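Local coordinates for protein aromatic amino acid aminotransferase I (Candida albicans WO-1, PDB 6HNU) that probably transfers the amino group of aromatic L-amino acids to 2-oxoglutarate, using pyridoxal 5'-phosphate as its cofactor, at residues V183-F188 with N218-S223; I213-N218 with P388-F393; P248-Q253 with K277-S282; A361-K366 with G464-V469. All blocks are in the same frame, centred on the assembly; numbering follows the deposited sequence.

Overall arrangement
From the N terminus, interaction 1 comes first: the end of strand 179-186 meets the loop after strand 209-212, closing a loop of 29 residues. That same loop opens interaction 2, which shares Asn218 with interaction 1 and reaches 170 residues on to 388-393, before strand 393-399; the segments of the two alternate along the chain. Interaction 3, which joins the loop after strand 242-246 to the end of helix 272-278, is nested inside interaction 2, and both touch the cofactor. Interaction 4 crosses interaction 2 and ties helix 334-377 to the end of strand 459-465. Interaction 2 thus ties the large mixed sheet of the cofactor-binding domain to the C-terminal antiparallel sheet.

Interaction 1 of 4, residues V183-F188 with N218-S223; sequences VTMDEF and NPTGSS
Ser222 and Met185 carry the close side of this contact. CB of Ser222 lies 3.3 Å from the carbonyl O of Glu187 and 3.6 Å from C of Phe188, a fit that suits a residue as small as serine. Met185 and Thr220 meet tip to tip, CE against CG2 at 3.6 Å; a bend at chi3 (88°) turns the flexible methionine's methyl to where it meets the threonine. Thr220 OG1 accepts from Ser222 N in an ST turn and is also hydrogen-bonded to Gln217.

The other side is looser and wet. No direct hydrogen bond joins the segments, but a water lies within hydrogen-bonding distance of both carbonyls, 2.7 Å from Glu187 O and 3.1 Å from Thr220 O. There Glu187 folds back, its CG 3.6 Å above the centre of the exposed Phe188 ring. Asp186 OD1 accepts from Phe188 N in an Asx turn and forms a salt bridge with Arg228 of helix 226-239. Met185 also packs on strand 158-162, and Pro219, after a cis peptide bond, on strand 459-465.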
loop_
_atom_site.group_PDB
_atom_site.type_symbol
_atom_site.label_atom_id
_atom_site.label_comp_id
_atom_site.label_asym_id
_atom_site.label_seq_id
_atom_site.Cartn_x
_atom_site.Cartn_y
_atom_site.Cartn_z
ATOM N N VAL B 183 -5.405 19.326 -20.892
ATOM C CA VAL B 183 -5.642 19.022 -22.317
ATOM C C VAL B 183 -7.134 19.244 -22.587
ATOM O O VAL B 183 -7.952 18.695 -21.849
ATOM C CB VAL B 183 -5.197 17.579 -22.633
ATOM C CG1 VAL B 183 -5.521 17.177 -24.060
ATOM C CG2 VAL B 183 -3.709 17.387 -22.337
ATOM N N THR B 184 -7.465 20.008 -23.631
ATOM C CA THR B 184 -8.832 20.488 -23.888
ATOM C C THR B 184 -9.709 19.301 -24.313
ATOM O O THR B 184 -9.216 18.414 -25.089
ATOM C CB THR B 184 -8.842 21.643 -24.884
ATOM O OG1 THR B 184 -8.046 22.674 -24.288
ATOM C CG2 THR B 184 -10.264 22.072 -25.180
ATOM N N MET B 185 -10.908 19.269 -23.737
ATOM C CA MET B 185 -11.919 18.219 -23.979
ATOM C C MET B 185 -13.153 18.826 -24.647
ATOM O O MET B 185 -13.409 20.035 -24.486
ATOM C CB MET B 185 -12.366 17.554 -22.683
ATOM C CG MET B 185 -11.232 16.874 -21.961
ATOM S SD MET B 185 -11.703 16.470 -20.301
ATOM C CE MET B 185 -12.449 14.851 -20.510
ATOM N N ASP B 186 -13.909 17.982 -25.325
ATOM C CA ASP B 186 -15.327 18.275 -25.625
ATOM C C ASP B 186 -16.135 17.204 -24.879
ATOM O O ASP B 186 -15.584 16.567 -23.969
ATOM C CB ASP B 186 -15.549 18.375 -27.137
ATOM C CG ASP B 186 -15.333 17.075 -27.908
ATOM O OD1 ASP B 186 -15.113 16.012 -27.260
ATOM O OD2 ASP B 186 -15.316 17.142 -29.157
ATOM N N GLU B 187 -17.411 17.065 -25.168
ATOM C CA GLU B 187 -18.274 16.128 -24.419
ATOM C C GLU B 187 -17.849 14.684 -24.721
ATOM O O GLU B 187 -18.302 13.819 -24.012
ATOM C CB GLU B 187 -19.749 16.352 -24.730
ATOM C CG GLU B 187 -20.125 16.028 -26.161
ATOM C CD GLU B 187 -20.245 17.222 -27.087
ATOM O OE1 GLU B 187 -19.295 18.079 -27.117
ATOM O OE2 GLU B 187 -21.284 17.269 -27.800
ATOM N N PHE B 188 -16.989 14.439 -25.697
ATOM C CA PHE B 188 -16.545 13.054 -26.034
ATOM C C PHE B 188 -15.116 12.799 -25.550
ATOM O O PHE B 188 -14.587 11.747 -25.925
ATOM C CB PHE B 188 -16.684 12.790 -27.536
ATOM C CG PHE B 188 -18.071 13.067 -28.061
ATOM C CD1 PHE B 188 -19.152 12.310 -27.633
ATOM C CD2 PHE B 188 -18.300 14.135 -28.909
ATOM C CE1 PHE B 188 -20.429 12.564 -28.125
ATOM C CE2 PHE B 188 -19.577 14.397 -29.385
ATOM C CZ PHE B 188 -20.637 13.624 -28.975
ATOM N N ASN B 218 -13.713 10.278 -15.493
ATOM C CA ASN B 218 -14.186 10.963 -14.267
ATOM C C ASN B 218 -13.667 12.399 -14.339
ATOM O O ASN B 218 -12.447 12.584 -14.264
ATOM C CB ASN B 218 -13.673 10.209 -13.043
ATOM C CG ASN B 218 -14.081 10.800 -11.714
ATOM O OD1 ASN B 218 -14.871 11.735 -11.655
ATOM N ND2 ASN B 218 -13.597 10.215 -10.635
ATOM N N PRO B 219 -14.506 13.466 -14.405
ATOM C CA PRO B 219 -15.960 13.449 -14.190
ATOM C C PRO B 219 -16.926 13.476 -15.389
ATOM O O PRO B 219 -18.112 13.453 -15.155
ATOM C CB PRO B 219 -16.116 14.840 -13.527
ATOM C CG PRO B 219 -15.231 15.709 -14.339
ATOM C CD PRO B 219 -14.021 14.848 -14.555
ATOM N N THR B 220 -16.425 13.528 -16.616
ATOM C CA THR B 220 -17.220 13.884 -17.830
ATOM C C THR B 220 -18.149 12.731 -18.223
ATOM O O THR B 220 -19.216 13.014 -18.788
ATOM C CB THR B 220 -16.343 14.338 -18.989
ATOM O OG1 THR B 220 -15.561 13.205 -19.395
ATOM C CG2 THR B 220 -15.480 15.526 -18.633
ATOM N N GLY B 221 -17.834 11.491 -17.847
ATOM C CA GLY B 221 -18.636 10.329 -18.270
ATOM C C GLY B 221 -18.405 10.067 -19.748
ATOM O O GLY B 221 -19.060 9.177 -20.320
ATOM N N SER B 222 -17.434 10.751 -20.347
ATOM C CA SER B 222 -17.038 10.567 -21.754
ATOM C C SER B 222 -16.199 9.271 -21.921
ATOM O O SER B 222 -15.573 8.777 -20.979
ATOM C CB SER B 222 -16.310 11.816 -22.252
ATOM O OG SER B 222 -14.991 11.869 -21.753
ATOM N N SER B 223 -16.143 8.698 -23.100
ATOM C CA SER B 223 -15.179 7.600 -23.376
ATOM C C SER B 223 -14.522 7.893 -24.709
ATOM O O SER B 223 -15.268 8.191 -25.675
ATOM C CB SER B 223 -15.842 6.223 -23.388
ATOM O OG SER B 223 -16.596 5.965 -22.237
HETATM O O HOH W 1 -19.438 14.387 -21.597
#

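Interaction 2 of 4, residues I213-N218 with P388-F393; sequences ICTGQN and PVAGMF. With PLP (pyridoxal-5'-phosphate), chain I.
Asn218 and Phe393 cross obliquely, amide and ring planes 30° apart, with CE2 of the ring 3.6 Å from the amide carbon CG. That CG stands anti to the backbone N (chi1 180°), which sets the amide carbon against the ring. ND2 donates to O3 of the pyridoxal phosphate over 3.2 Å, nearly straight at 165°. An amide suits the place because its other end, OD1, can accept from Arg463. Ile213 adds an apolar touch to the cofactor, its CD1 3.2 Å from the ring methyl C2A.

This is the cofactor pocket of the aminotransferase: 213-218 lines it, and the touching parts of the two loops, 215-218 and 390-393, run almost parallel. Further along the loops, Gly216 and Gly391 bring their CA atoms to 3.8 Å; glycine suits both positions, since the backbones meet with no room for a side chain between them. Gly216 CA also makes a CH···O contact to Ala390 O, while CG2 of Thr215 meets the Ala390 methyl at 3.5 Å. A water bridges Gly216 O and Met392 N, and Met392 CG sits over the centre of the Phe393 ring.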
loop_
_atom_site.group_PDB
_atom_site.type_symbol
_atom_site.label_atom_id
_atom_site.label_comp_id
_atom_site.label_asym_id
_atom_site.label_seq_id
_atom_site.Cartn_x
_atom_site.Cartn_y
_atom_site.Cartn_z
ATOM N N ILE B 213 -8.178 8.934 -18.122
ATOM C CA ILE B 213 -9.214 7.967 -17.675
ATOM C C ILE B 213 -10.123 7.774 -18.879
ATOM O O ILE B 213 -11.197 8.405 -18.938
ATOM C CB ILE B 213 -9.931 8.518 -16.433
ATOM C CG1 ILE B 213 -8.938 9.035 -15.392
ATOM C CG2 ILE B 213 -10.859 7.474 -15.858
ATOM C CD1 ILE B 213 -9.503 10.043 -14.412
ATOM N N CYS B 214 -9.707 6.943 -19.840
ATOM C CA CYS B 214 -10.224 7.094 -21.199
ATOM C C CYS B 214 -11.590 6.410 -21.338
ATOM O O CYS B 214 -12.269 6.739 -22.295
ATOM C CB CYS B 214 -9.199 6.652 -22.222
ATOM S SG CYS B 214 -8.435 5.057 -21.879
ATOM N N THR B 215 -11.957 5.496 -20.440
ATOM C CA THR B 215 -13.258 4.785 -20.440
ATOM C C THR B 215 -14.095 5.193 -19.226
ATOM O O THR B 215 -13.714 4.872 -18.084
ATOM C CB THR B 215 -13.072 3.264 -20.503
ATOM O OG1 THR B 215 -12.104 2.990 -21.521
ATOM C CG2 THR B 215 -14.369 2.552 -20.812
ATOM N N GLY B 216 -15.229 5.862 -19.434
ATOM C CA GLY B 216 -16.068 6.286 -18.296
ATOM C C GLY B 216 -15.357 7.388 -17.514
ATOM O O GLY B 216 -15.309 7.329 -16.235
ATOM N N GLN B 217 -14.699 8.269 -18.256
ATOM C CA GLN B 217 -13.826 9.364 -17.769
ATOM C C GLN B 217 -14.489 10.039 -16.559
ATOM O O GLN B 217 -15.688 10.270 -16.597
ATOM C CB GLN B 217 -13.604 10.374 -18.879
ATOM C CG GLN B 217 -12.388 11.275 -18.747
ATOM C CD GLN B 217 -12.559 12.485 -17.848
ATOM O OE1 GLN B 217 -13.667 12.974 -17.613
ATOM N NE2 GLN B 217 -11.435 12.959 -17.324
ATOM N N ASN B 218 -13.713 10.278 -15.493
ATOM C CA ASN B 218 -14.186 10.963 -14.267
ATOM C C ASN B 218 -13.667 12.399 -14.339
ATOM O O ASN B 218 -12.447 12.584 -14.264
ATOM C CB ASN B 218 -13.673 10.209 -13.043
ATOM C CG ASN B 218 -14.081 10.800 -11.714
ATOM O OD1 ASN B 218 -14.871 11.735 -11.655
ATOM N ND2 ASN B 218 -13.597 10.215 -10.635
ATOM N N PRO B 388 -23.694 8.516 -21.607
ATOM C CA PRO B 388 -22.450 7.746 -21.562
ATOM C C PRO B 388 -22.579 6.367 -22.236
ATOM O O PRO B 388 -23.627 5.760 -22.163
ATOM C CB PRO B 388 -22.178 7.516 -20.064
ATOM C CG PRO B 388 -23.086 8.477 -19.339
ATOM C CD PRO B 388 -24.235 8.770 -20.279
ATOM N N VAL B 389 -21.507 5.932 -22.883
ATOM C CA VAL B 389 -21.307 4.535 -23.382
ATOM C C VAL B 389 -20.539 3.687 -22.355
ATOM O O VAL B 389 -20.474 2.458 -22.567
ATOM C CB VAL B 389 -20.567 4.520 -24.721
ATOM C CG1 VAL B 389 -21.295 5.346 -25.789
ATOM C CG2 VAL B 389 -19.120 4.958 -24.573
ATOM N N ALA B 390 -19.969 4.283 -21.296
ATOM C CA ALA B 390 -19.221 3.533 -20.256
ATOM C C ALA B 390 -19.173 4.323 -18.958
ATOM O O ALA B 390 -19.273 5.543 -18.987
ATOM C CB ALA B 390 -17.827 3.211 -20.744
ATOM N N GLY B 391 -19.057 3.631 -17.847
ATOM C CA GLY B 391 -18.759 4.266 -16.556
ATOM C C GLY B 391 -19.960 4.393 -15.647
ATOM O O GLY B 391 -21.051 3.842 -15.965
ATOM N N MET B 392 -19.755 5.070 -14.513
ATOM C CA MET B 392 -20.777 5.222 -13.462
ATOM C C MET B 392 -21.316 6.656 -13.455
ATOM O O MET B 392 -22.261 6.903 -12.712
ATOM C CB MET B 392 -20.244 4.826 -12.083
ATOM C CG MET B 392 -19.027 5.589 -11.624
ATOM S SD MET B 392 -18.615 5.164 -9.939
ATOM C CE MET B 392 -18.653 3.376 -9.988
ATOM N N PHE B 393 -20.801 7.527 -14.300
ATOM C CA PHE B 393 -21.121 8.976 -14.232
ATOM C C PHE B 393 -21.908 9.439 -15.444
ATOM O O PHE B 393 -21.704 8.981 -16.581
ATOM C CB PHE B 393 -19.837 9.793 -14.137
ATOM C CG PHE B 393 -19.014 9.442 -12.925
ATOM C CD1 PHE B 393 -19.510 9.645 -11.651
ATOM C CD2 PHE B 393 -17.712 8.963 -13.070
ATOM C CE1 PHE B 393 -18.730 9.363 -10.534
ATOM C CE2 PHE B 393 -16.947 8.681 -11.952
ATOM C CZ PHE B 393 -17.465 8.848 -10.694
HETATM N N1 PLP I . -8.548 6.218 -10.654
HETATM C C2 PLP I . -9.662 6.880 -10.976
HETATM C C2A PLP I . -9.643 7.772 -12.168
HETATM C C3 PLP I . -10.824 6.755 -10.219
HETATM O O3 PLP I . -11.908 7.515 -10.565
HETATM C C4 PLP I . -10.808 5.923 -9.081
HETATM C C4A PLP I . -12.006 5.801 -8.254
HETATM C C5 PLP I . -9.642 5.206 -8.779
HETATM C C6 PLP I . -8.542 5.407 -9.573
HETATM C C5A PLP I . -9.532 4.356 -7.537
HETATM O O4P PLP I . -8.943 3.063 -7.843
HETATM P P PLP I . -8.570 2.005 -6.777
HETATM O O1P PLP I . -8.163 0.846 -7.659
HETATM O O2P PLP I . -9.850 1.752 -5.933
HETATM O O3P PLP I . -7.433 2.575 -5.933
HETATM O O HOH W 2 -16.962 6.086 -14.636
#

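Interaction 3 of 4, residues P248-Q253 with K277-S282; sequences PYYFLQ and KALVPS. With PLP (pyridoxal-5'-phosphate), chain I.
Tyr250 and Gln253 each make a short bond to the backbone of Val280. Tyr250 CG stands anti to the backbone N (chi1 -172°), which starts the ring on its way to Val280; the phenol OH donates to Val280 O over 2.7 Å, tilted 23° from the carbonyl plane. Val280 N donates a hydrogen bond to Gln253 OE1 at 2.8 Å, almost straight (174°) and in the amide plane on a lone pair. Glutamine suits this position because its amide works at both ends: NE2 donates to Tyr250 O while lying 3.3 Å above the centre of the Tyr250 ring. Its amide is thus fixed in rotation. A water accepts from Ser282 N and gives a weak bond to Tyr250 OH.

Around these bonds lie aliphatic and aromatic groups. CG1 of Val280 comes within 3.3 Å of Gln253 OE1, the two side chains crossing at about a right angle. Leu279 places CD1 at the edge of the Phe251 ring, 3.8 Å from CE1, and CD2 beside Gln253 NE2. Tyr250 CD2 lies over the centre of the Phe251 ring. Beyond the segments, Tyr250 makes a cation-pi contact with Arg294, and Ser282 OG bonds to His126.

The loop 248-253 also reaches the active site: Tyr249 OH accepts from cofactor O3 at 2.6 Å, an interaction typical of the pyridoxal phosphate pocket of fold-type I aminotransferases.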
loop_
_atom_site.group_PDB
_atom_site.type_symbol
_atom_site.label_atom_id
_atom_site.label_comp_id
_atom_site.label_asym_id
_atom_site.label_seq_id
_atom_site.Cartn_x
_atom_site.Cartn_y
_atom_site.Cartn_z
ATOM N N PRO B 248 -10.058 2.025 -14.155
ATOM C CA PRO B 248 -10.869 1.234 -13.218
ATOM C C PRO B 248 -12.300 0.982 -13.738
ATOM O O PRO B 248 -12.954 0.042 -13.285
ATOM C CB PRO B 248 -10.861 2.077 -11.955
ATOM C CG PRO B 248 -10.763 3.508 -12.499
ATOM C CD PRO B 248 -9.899 3.427 -13.737
ATOM N N TYR B 249 -12.759 1.758 -14.713
ATOM C CA TYR B 249 -14.162 1.690 -15.183
ATOM C C TYR B 249 -14.245 0.950 -16.524
ATOM O O TYR B 249 -15.313 0.955 -17.129
ATOM C CB TYR B 249 -14.748 3.099 -15.326
ATOM C CG TYR B 249 -14.619 4.002 -14.127
ATOM C CD1 TYR B 249 -15.251 3.718 -12.933
ATOM C CD2 TYR B 249 -13.867 5.154 -14.195
ATOM C CE1 TYR B 249 -15.153 4.561 -11.838
ATOM C CE2 TYR B 249 -13.777 6.021 -13.127
ATOM C CZ TYR B 249 -14.410 5.725 -11.939
ATOM O OH TYR B 249 -14.343 6.558 -10.852
ATOM N N TYR B 250 -13.153 0.323 -16.996
ATOM C CA TYR B 250 -13.128 -0.334 -18.317
ATOM C C TYR B 250 -14.286 -1.320 -18.464
ATOM O O TYR B 250 -14.862 -1.383 -19.526
ATOM C CB TYR B 250 -11.815 -1.081 -18.560
ATOM C CG TYR B 250 -11.692 -1.592 -19.974
ATOM C CD1 TYR B 250 -11.341 -0.742 -21.012
ATOM C CD2 TYR B 250 -11.912 -2.926 -20.270
ATOM C CE1 TYR B 250 -11.194 -1.195 -22.305
ATOM C CE2 TYR B 250 -11.784 -3.399 -21.561
ATOM C CZ TYR B 250 -11.442 -2.536 -22.579
ATOM O OH TYR B 250 -11.316 -2.982 -23.837
ATOM N N PHE B 251 -14.672 -2.036 -17.422
ATOM C CA PHE B 251 -15.698 -3.094 -17.536
ATOM C C PHE B 251 -17.057 -2.514 -17.124
ATOM O O PHE B 251 -18.001 -3.290 -16.930
ATOM C CB PHE B 251 -15.226 -4.358 -16.804
ATOM C CG PHE B 251 -14.199 -5.116 -17.601
ATOM C CD1 PHE B 251 -14.486 -5.541 -18.893
ATOM C CD2 PHE B 251 -12.919 -5.309 -17.115
ATOM C CE1 PHE B 251 -13.529 -6.184 -19.656
ATOM C CE2 PHE B 251 -11.952 -5.942 -17.894
ATOM C CZ PHE B 251 -12.268 -6.390 -19.155
ATOM N N LEU B 252 -17.174 -1.172 -17.026
ATOM C CA LEU B 252 -18.497 -0.516 -16.909
ATOM C C LEU B 252 -18.895 0.004 -18.289
ATOM O O LEU B 252 -19.817 0.841 -18.360
ATOM C CB LEU B 252 -18.449 0.614 -15.873
ATOM C CG LEU B 252 -17.940 0.203 -14.490
ATOM C CD1 LEU B 252 -18.138 1.315 -13.488
ATOM C CD2 LEU B 252 -18.620 -1.062 -13.996
ATOM N N GLN B 253 -18.270 -0.492 -19.361
ATOM C CA GLN B 253 -18.820 -0.290 -20.727
ATOM C C GLN B 253 -20.260 -0.825 -20.792
ATOM O O GLN B 253 -20.606 -1.807 -20.086
ATOM C CB GLN B 253 -17.905 -0.865 -21.791
ATOM C CG GLN B 253 -16.646 -0.020 -21.950
ATOM C CD GLN B 253 -15.658 -0.640 -22.889
ATOM O OE1 GLN B 253 -15.852 -0.668 -24.098
ATOM N NE2 GLN B 253 -14.601 -1.227 -22.335
ATOM N N LYS B 277 -15.876 -8.529 -28.536
ATOM C CA LYS B 277 -15.850 -7.725 -29.786
ATOM C C LYS B 277 -16.416 -6.323 -29.534
ATOM O O LYS B 277 -16.057 -5.418 -30.309
ATOM C CB LYS B 277 -16.633 -8.369 -30.940
ATOM C CG LYS B 277 -15.775 -9.185 -31.896
ATOM C CD LYS B 277 -16.555 -10.030 -32.884
ATOM C CE LYS B 277 -15.732 -11.159 -33.484
ATOM N NZ LYS B 277 -15.810 -12.390 -32.656
ATOM N N ALA B 278 -17.301 -6.171 -28.565
ATOM C CA ALA B 278 -18.006 -4.895 -28.288
ATOM C C ALA B 278 -17.097 -3.914 -27.536
ATOM O O ALA B 278 -17.403 -2.704 -27.578
ATOM C CB ALA B 278 -19.258 -5.142 -27.511
ATOM N N LEU B 279 -16.080 -4.399 -26.815
ATOM C CA LEU B 279 -15.253 -3.579 -25.902
ATOM C C LEU B 279 -14.404 -2.616 -26.737
ATOM O O LEU B 279 -13.918 -2.999 -27.792
ATOM C CB LEU B 279 -14.407 -4.525 -25.043
ATOM C CG LEU B 279 -15.207 -5.419 -24.095
ATOM C CD1 LEU B 279 -14.296 -6.358 -23.345
ATOM C CD2 LEU B 279 -16.040 -4.601 -23.124
ATOM N N VAL B 280 -14.317 -1.353 -26.328
ATOM C CA VAL B 280 -13.489 -0.364 -27.065
ATOM C C VAL B 280 -12.036 -0.812 -26.956
ATOM O O VAL B 280 -11.600 -1.226 -25.887
ATOM C CB VAL B 280 -13.674 1.050 -26.480
ATOM C CG1 VAL B 280 -13.247 1.096 -25.021
ATOM C CG2 VAL B 280 -12.904 2.086 -27.268
ATOM N N PRO B 281 -11.214 -0.722 -28.029
ATOM C CA PRO B 281 -9.783 -1.007 -27.897
ATOM C C PRO B 281 -9.119 -0.141 -26.809
ATOM O O PRO B 281 -9.308 1.071 -26.806
ATOM C CB PRO B 281 -9.214 -0.643 -29.274
ATOM C CG PRO B 281 -10.279 0.244 -29.856
ATOM C CD PRO B 281 -11.580 -0.372 -29.402
ATOM N N SER B 282 -8.334 -0.779 -25.947
ATOM C CA SER B 282 -7.457 -0.102 -24.957
ATOM C C SER B 282 -6.277 0.550 -25.680
ATOM O O SER B 282 -5.949 0.160 -26.835
ATOM C CB SER B 282 -6.924 -1.082 -23.940
ATOM O OG SER B 282 -6.143 -2.073 -24.622
HETATM N N1 PLP I . -8.548 6.218 -10.654
HETATM C C2 PLP I . -9.662 6.880 -10.976
HETATM C C2A PLP I . -9.643 7.772 -12.168
HETATM C C3 PLP I . -10.824 6.755 -10.219
HETATM O O3 PLP I . -11.908 7.515 -10.565
HETATM C C4 PLP I . -10.808 5.923 -9.081
HETATM C C4A PLP I . -12.006 5.801 -8.254
HETATM C C5 PLP I . -9.642 5.206 -8.779
HETATM C C6 PLP I . -8.542 5.407 -9.573
HETATM C C5A PLP I . -9.532 4.356 -7.537
HETATM O O4P PLP I . -8.943 3.063 -7.843
HETATM P P PLP I . -8.570 2.005 -6.777
HETATM O O1P PLP I . -8.163 0.846 -7.659
HETATM O O2P PLP I . -9.850 1.752 -5.933
HETATM O O3P PLP I . -7.433 2.575 -5.933
HETATM O O HOH W 3 -8.599 -3.743 -25.897
#

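Interaction 4 of 4, residues A361-K366 with G464-V469; sequences AEYTHK and GTYAAV
Lys366 and Tyr466 lie against each other where a long helix meets the end of a strand. CB of the lysine is 3.6 Å from CD1 of the tyrosine ring, and its CD comes to 3.3 Å from Tyr466 O, so the aliphatic part of the side chain packs while the charge is carried further. One turn earlier, Tyr363 brings CD2 to the edge of the Tyr466 ring, 4.1 Å from CE1. The Ala467 methyl lies against the Tyr363 ring, CB 3.8 Å from CE2; a residue as small as alanine fits so close to it.

The polar ends are held by a second shell. A bend at chi4 (-62°) sets the direction of Lys366 NZ, which donates to a water at 2.8 Å; that water donates to Tyr466 O and to Val469 O, so it joins the helix to two carbonyls of the turn. NZ also makes a weak hydrogen bond to Tyr52 OH of the second subunit. Tyr466 OH bonds to Gly391 O. Thr465 OG1, accepting from Ala467 N at 2.9 Å in an ST turn, helps to shape the turn that carries Tyr466 and Ala467, and it also bonds to Met392 O. Leu49 of the second subunit packs on Tyr363 and Lys366. The contact sets helix 334-377 against the turn that follows strand 459-465, in the C-terminal part of the fold close to the dimer interface.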
loop_
_atom_site.group_PDB
_atom_site.type_symbol
_atom_site.label_atom_id
_atom_site.label_comp_id
_atom_site.label_asym_id
_atom_site.label_seq_id
_atom_site.Cartn_x
_atom_site.Cartn_y
_atom_site.Cartn_z
ATOM N N ALA B 361 -24.713 -5.528 -18.207
ATOM C CA ALA B 361 -26.199 -5.493 -18.231
ATOM C C ALA B 361 -26.717 -4.564 -17.119
ATOM O O ALA B 361 -27.568 -3.664 -17.416
ATOM C CB ALA B 361 -26.768 -6.891 -18.095
ATOM N N GLU B 362 -26.233 -4.717 -15.891
ATOM C CA GLU B 362 -26.728 -3.906 -14.740
ATOM C C GLU B 362 -26.453 -2.416 -14.961
ATOM O O GLU B 362 -27.389 -1.611 -14.728
ATOM C CB GLU B 362 -26.039 -4.265 -13.427
ATOM C CG GLU B 362 -26.256 -5.687 -12.991
ATOM C CD GLU B 362 -27.691 -5.987 -12.623
ATOM O OE1 GLU B 362 -28.376 -5.060 -12.131
ATOM O OE2 GLU B 362 -28.097 -7.148 -12.806
ATOM N N TYR B 363 -25.220 -2.037 -15.317
ATOM C CA TYR B 363 -24.852 -0.615 -15.591
ATOM C C TYR B 363 -25.636 -0.074 -16.789
ATOM O O TYR B 363 -26.104 1.089 -16.665
ATOM C CB TYR B 363 -23.339 -0.423 -15.742
ATOM C CG TYR B 363 -22.694 -0.226 -14.395
ATOM C CD1 TYR B 363 -22.490 -1.286 -13.547
ATOM C CD2 TYR B 363 -22.384 1.040 -13.927
ATOM C CE1 TYR B 363 -21.943 -1.127 -12.291
ATOM C CE2 TYR B 363 -21.839 1.224 -12.670
ATOM C CZ TYR B 363 -21.590 0.139 -11.857
ATOM O OH TYR B 363 -21.088 0.268 -10.602
ATOM N N THR B 364 -25.785 -0.826 -17.881
ATOM C CA THR B 364 -26.605 -0.414 -19.061
ATOM C C THR B 364 -27.989 0.045 -18.598
ATOM O O THR B 364 -28.418 1.155 -19.000
ATOM C CB THR B 364 -26.709 -1.544 -20.091
ATOM O OG1 THR B 364 -25.409 -1.755 -20.652
ATOM C CG2 THR B 364 -27.705 -1.220 -21.180
ATOM N N HIS B 365 -28.616 -0.712 -17.711
ATOM C CA HIS B 365 -29.996 -0.396 -17.245
ATOM C C HIS B 365 -29.976 0.887 -16.405
ATOM O O HIS B 365 -30.857 1.765 -16.654
ATOM C CB HIS B 365 -30.642 -1.577 -16.525
ATOM C CG HIS B 365 -32.012 -1.240 -16.034
ATOM N ND1 HIS B 365 -33.006 -0.812 -16.893
ATOM C CD2 HIS B 365 -32.537 -1.227 -14.793
ATOM C CE1 HIS B 365 -34.087 -0.533 -16.191
ATOM N NE2 HIS B 365 -33.824 -0.774 -14.904
ATOM N N LYS B 366 -29.021 1.013 -15.467
ATOM C CA LYS B 366 -28.866 2.214 -14.594
ATOM C C LYS B 366 -28.722 3.456 -15.460
ATOM O O LYS B 366 -29.409 4.444 -15.159
ATOM C CB LYS B 366 -27.643 2.119 -13.684
ATOM C CG LYS B 366 -27.721 1.054 -12.608
ATOM C CD LYS B 366 -26.454 0.990 -11.788
ATOM C CE LYS B 366 -26.363 -0.281 -10.974
ATOM N NZ LYS B 366 -27.465 -0.393 -9.997
ATOM N N GLY B 464 -23.132 13.540 -11.945
ATOM C CA GLY B 464 -23.995 12.645 -11.186
ATOM C C GLY B 464 -23.518 11.224 -11.410
ATOM O O GLY B 464 -22.813 11.006 -12.409
ATOM N N THR B 465 -23.860 10.354 -10.486
ATOM C CA THR B 465 -23.678 8.885 -10.583
ATOM C C THR B 465 -25.054 8.209 -10.578
ATOM O O THR B 465 -25.927 8.638 -9.819
ATOM C CB THR B 465 -22.798 8.314 -9.463
ATOM O OG1 THR B 465 -22.788 6.887 -9.645
ATOM C CG2 THR B 465 -23.239 8.618 -8.050
ATOM N N TYR B 466 -25.200 7.146 -11.369
ATOM C CA TYR B 466 -26.382 6.241 -11.340
ATOM C C TYR B 466 -26.021 4.930 -10.624
ATOM O O TYR B 466 -26.863 4.043 -10.595
ATOM C CB TYR B 466 -26.928 6.019 -12.751
ATOM C CG TYR B 466 -25.896 5.853 -13.841
ATOM C CD1 TYR B 466 -25.157 4.684 -13.959
ATOM C CD2 TYR B 466 -25.654 6.855 -14.757
ATOM C CE1 TYR B 466 -24.211 4.548 -14.959
ATOM C CE2 TYR B 466 -24.731 6.732 -15.783
ATOM C CZ TYR B 466 -24.000 5.553 -15.870
ATOM O OH TYR B 466 -23.047 5.420 -16.818
ATOM N N ALA B 467 -24.839 4.823 -10.012
ATOM C CA ALA B 467 -24.363 3.581 -9.352
ATOM C C ALA B 467 -24.540 3.627 -7.821
ATOM O O ALA B 467 -24.216 2.623 -7.141
ATOM C CB ALA B 467 -22.917 3.375 -9.723
ATOM N N ALA B 468 -24.946 4.765 -7.252
ATOM C CA ALA B 468 -24.781 5.027 -5.801
ATOM C C ALA B 468 -26.069 4.685 -5.049
ATOM O O ALA B 468 -25.936 4.252 -3.862
ATOM C CB ALA B 468 -24.338 6.456 -5.538
ATOM N N VAL B 469 -27.241 4.895 -5.675
ATOM C CA VAL B 469 -28.575 4.792 -5.000
ATOM C C VAL B 469 -29.496 3.909 -5.837
ATOM O O VAL B 469 -29.349 3.782 -7.057
ATOM C CB VAL B 469 -29.255 6.165 -4.747
ATOM C CG1 VAL B 469 -28.462 7.083 -3.821
ATOM C CG2 VAL B 469 -29.584 6.869 -6.040
HETATM O O HOH W 4 -27.746 2.008 -8.645
#